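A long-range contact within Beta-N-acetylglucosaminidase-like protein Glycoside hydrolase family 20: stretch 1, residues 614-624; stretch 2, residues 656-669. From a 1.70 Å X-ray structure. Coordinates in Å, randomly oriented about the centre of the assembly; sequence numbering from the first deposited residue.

Stretch 1 (614-624) QPILPLSKKLS
Stretch 2 (656-669) DHADVELSVYESLK

Helix 617-624 runs beside strand 660-662, N-to-C directions 6° apart and axes 9.9 Å at closest approach; the contact buries 563 Å². The backbones come nearest at P615 and A658, CA to CA 5.6 Å. Q614, P615 and I616, before it in the chain, also have helical phi/psi; K622 N bonds P618 O, 3.0 Å. In stretch 2, H657 (-116/120) is followed by A658 and D659 at positive phi (66°, 55°), and V660 N bonds H657 O at 3.2 Å before the strand extends. Past S663 and V664 comes a helix including 665-669, L668 N to V664 O 3.0 Å.

H657 (chi1 m, chi2 -60°) covers the most surface. Its flat face receives the P618 CB hydrogens, a CH-pi contact: CB lies 3.6 Å from the H657 ring centroid, 16° off the normal. At the edge, H657 NE2 accepts a hydrogen bond from K622 NZ (m, t, t, t), 3.0 Å. A water 2.9 Å from H657 ND1 donates to P615 O at 2.8 Å.

Beyond the ring, buried methyls pack in van der Waals contact, shielded from water. L619 (t, p) points toward the strand, CD2 3.7 Å from V660 CG2, CD1 3.6 Å from L662 CD1. One turn on, L623 (t, p) places CD2 4.0 Å from L662 CD2 (L662 m, t) and CD1 3.9 Å from V664 CG2 (V664 m) and 4.3 Å from L668 CD1. Near the start, I616 CG2 lies 3.8 Å from A658 CB.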

# COMPACT_ATOMS: atom_id res chain seq x y z
N GLN A 614 12.42 22.94 8.98
CA GLN A 614 13.51 23.60 9.68
C GLN A 614 14.84 22.84 9.65
O GLN A 614 15.89 23.43 9.46
CB GLN A 614 13.11 23.92 11.14
CG GLN A 614 11.97 24.94 11.28
CD GLN A 614 12.32 26.38 10.80
OE1 GLN A 614 13.47 26.81 10.89
NE2 GLN A 614 11.33 27.12 10.39
N PRO A 615 14.79 21.51 9.82
CA PRO A 615 16.11 20.82 9.79
C PRO A 615 16.84 20.86 8.47
O PRO A 615 18.05 20.66 8.45
CB PRO A 615 15.77 19.39 10.18
CG PRO A 615 14.44 19.46 10.86
CD PRO A 615 13.69 20.64 10.27
N ILE A 616 16.14 21.12 7.37
CA ILE A 616 16.83 21.13 6.12
C ILE A 616 17.24 22.52 5.70
O ILE A 616 18.10 22.66 4.84
CB ILE A 616 16.12 20.47 4.95
CG1 ILE A 616 14.83 21.09 4.67
CG2 ILE A 616 15.97 18.98 5.28
CD1 ILE A 616 14.17 20.50 3.41
N LEU A 617 16.66 23.53 6.32
CA LEU A 617 17.00 24.93 5.90
C LEU A 617 18.50 25.22 5.93
O LEU A 617 19.02 25.93 5.06
CB LEU A 617 16.20 25.97 6.75
CG LEU A 617 14.69 26.01 6.49
CD1 LEU A 617 14.13 27.12 7.33
CD2 LEU A 617 14.31 26.15 5.01
N PRO A 618 19.25 24.75 6.95
CA PRO A 618 20.66 25.12 6.95
C PRO A 618 21.40 24.56 5.74
O PRO A 618 22.33 25.19 5.17
CB PRO A 618 21.21 24.49 8.24
CG PRO A 618 19.97 24.46 9.14
CD PRO A 618 18.85 24.09 8.21
N LEU A 619 20.95 23.39 5.26
CA LEU A 619 21.60 22.71 4.20
C LEU A 619 21.25 23.38 2.86
O LEU A 619 22.12 23.62 1.99
CB LEU A 619 21.20 21.20 4.19
CG LEU A 619 22.08 20.31 3.29
CD1 LEU A 619 23.51 20.27 3.73
CD2 LEU A 619 21.54 18.84 3.22
N SER A 620 19.99 23.75 2.69
CA SER A 620 19.55 24.39 1.46
C SER A 620 20.13 25.80 1.41
O SER A 620 20.48 26.28 0.35
CB SER A 620 18.03 24.38 1.28
OG SER A 620 17.30 25.12 2.32
N LYS A 621 20.32 26.44 2.58
CA LYS A 621 20.96 27.77 2.59
C LYS A 621 22.41 27.64 2.20
O LYS A 621 22.91 28.41 1.34
CB LYS A 621 20.84 28.41 3.95
CG LYS A 621 21.75 29.63 4.05
CD LYS A 621 21.53 30.44 5.29
CE LYS A 621 22.55 31.58 5.40
NZ LYS A 621 22.59 32.43 4.21
N LYS A 622 23.13 26.64 2.72
CA LYS A 622 24.50 26.42 2.31
C LYS A 622 24.68 26.20 0.81
O LYS A 622 25.60 26.78 0.14
CB LYS A 622 25.15 25.30 3.13
CG LYS A 622 25.37 25.66 4.58
CD LYS A 622 25.58 24.46 5.52
CE LYS A 622 25.70 25.05 6.95
NZ LYS A 622 26.08 24.09 8.02
N LEU A 623 23.77 25.42 0.21
CA LEU A 623 23.83 25.21 -1.23
C LEU A 623 23.48 26.50 -2.03
O LEU A 623 24.13 26.80 -3.07
CB LEU A 623 22.86 24.06 -1.63
CG LEU A 623 22.85 23.68 -3.05
CD1 LEU A 623 24.23 23.25 -3.52
CD2 LEU A 623 21.77 22.61 -3.35
N SER A 624 22.49 27.27 -1.58
CA SER A 624 22.05 28.50 -2.21
C SER A 624 23.17 29.48 -2.12
O SER A 624 23.48 30.15 -3.13
CB SER A 624 20.81 29.07 -1.51
OG SER A 624 20.47 30.35 -2.13
N ASP A 656 25.75 17.27 9.20
CA ASP A 656 25.05 17.57 10.43
C ASP A 656 23.55 17.84 10.34
O ASP A 656 22.88 18.02 11.39
CB ASP A 656 25.67 18.81 11.08
CG ASP A 656 27.09 18.61 11.54
OD1 ASP A 656 27.55 17.50 11.67
OD2 ASP A 656 27.66 19.67 11.79
N HIS A 657 22.97 17.91 9.15
CA HIS A 657 21.59 18.34 8.99
C HIS A 657 20.74 17.21 8.42
O HIS A 657 20.98 16.71 7.33
CB HIS A 657 21.48 19.54 8.06
CG HIS A 657 22.34 20.65 8.48
ND1 HIS A 657 22.21 21.25 9.70
CD2 HIS A 657 23.43 21.19 7.90
CE1 HIS A 657 23.17 22.15 9.86
NE2 HIS A 657 23.90 22.17 8.76
N ALA A 658 19.73 16.83 9.21
CA ALA A 658 18.63 15.95 8.73
C ALA A 658 19.08 14.55 8.37
O ALA A 658 18.32 13.82 7.73
CB ALA A 658 17.82 16.60 7.65
N ASP A 659 20.30 14.13 8.76
CA ASP A 659 20.82 12.83 8.39
C ASP A 659 20.83 12.61 6.90
O ASP A 659 20.68 11.52 6.42
CB ASP A 659 20.06 11.70 9.17
CG ASP A 659 20.53 11.56 10.63
OD1 ASP A 659 21.66 12.06 10.96
OD2 ASP A 659 19.77 11.04 11.50
N VAL A 660 21.13 13.68 6.17
CA VAL A 660 21.41 13.55 4.76
C VAL A 660 22.69 14.34 4.44
O VAL A 660 23.18 15.11 5.28
CB VAL A 660 20.29 14.11 3.86
CG1 VAL A 660 18.99 13.38 4.09
CG2 VAL A 660 20.06 15.60 4.08
N GLU A 661 23.14 14.16 3.20
CA GLU A 661 24.25 14.87 2.64
C GLU A 661 23.91 15.38 1.26
O GLU A 661 23.09 14.85 0.53
CB GLU A 661 25.45 13.95 2.57
CG GLU A 661 25.35 12.77 1.62
CD GLU A 661 26.41 11.72 1.79
OE1 GLU A 661 27.05 11.69 2.85
OE2 GLU A 661 26.59 10.87 0.87
N LEU A 662 24.56 16.49 0.91
CA LEU A 662 24.49 17.02 -0.45
C LEU A 662 25.45 16.30 -1.40
O LEU A 662 26.66 16.32 -1.20
CB LEU A 662 24.84 18.54 -0.48
CG LEU A 662 23.81 19.51 0.08
CD1 LEU A 662 24.45 20.89 0.33
CD2 LEU A 662 22.59 19.59 -0.81
N SER A 663 24.91 15.58 -2.37
CA SER A 663 25.74 14.73 -3.20
C SER A 663 26.20 15.43 -4.47
O SER A 663 26.69 14.83 -5.38
CB SER A 663 25.02 13.42 -3.49
OG SER A 663 23.76 13.65 -4.12
N VAL A 664 26.08 16.74 -4.45
CA VAL A 664 26.73 17.66 -5.42
C VAL A 664 28.01 18.25 -4.88
O VAL A 664 28.73 18.95 -5.61
CB VAL A 664 25.75 18.79 -5.82
CG1 VAL A 664 24.54 18.27 -6.58
CG2 VAL A 664 25.29 19.62 -4.64
N TYR A 665 28.35 18.03 -3.61
CA TYR A 665 29.54 18.59 -3.05
C TYR A 665 30.85 18.34 -3.82
O TYR A 665 31.62 19.32 -4.13
CB TYR A 665 29.73 18.17 -1.58
CG TYR A 665 31.10 18.45 -1.11
CD1 TYR A 665 31.48 19.76 -0.82
CD2 TYR A 665 32.02 17.42 -0.99
CE1 TYR A 665 32.76 20.03 -0.42
CE2 TYR A 665 33.30 17.67 -0.55
CZ TYR A 665 33.66 18.97 -0.26
OH TYR A 665 34.98 19.25 0.17
N GLU A 666 31.07 17.07 -4.20
CA GLU A 666 32.33 16.73 -4.91
C GLU A 666 32.49 17.55 -6.21
O GLU A 666 33.58 18.04 -6.47
CB GLU A 666 32.48 15.27 -5.18
CG GLU A 666 32.64 14.44 -3.90
CD GLU A 666 33.94 14.69 -3.10
OE1 GLU A 666 34.96 15.27 -3.62
OE2 GLU A 666 33.97 14.32 -1.89
N SER A 667 31.40 17.71 -6.94
CA SER A 667 31.39 18.50 -8.16
C SER A 667 31.51 19.98 -7.95
O SER A 667 32.16 20.68 -8.77
CB SER A 667 30.15 18.14 -8.95
OG SER A 667 30.34 16.88 -9.61
N LEU A 668 30.98 20.50 -6.83
CA LEU A 668 31.21 21.87 -6.48
C LEU A 668 32.73 22.08 -6.29
O LEU A 668 33.27 23.13 -6.73
CB LEU A 668 30.48 22.25 -5.19
CG LEU A 668 28.96 22.22 -5.27
CD1 LEU A 668 28.46 22.47 -3.88
CD2 LEU A 668 28.41 23.29 -6.20
N LYS A 669 33.35 21.15 -5.57
CA LYS A 669 34.79 21.24 -5.24
C LYS A 669 35.59 21.20 -6.57
O LYS A 669 36.54 22.01 -6.73
CB LYS A 669 35.23 20.09 -4.30
O HOH W 1 19.53 20.71 10.78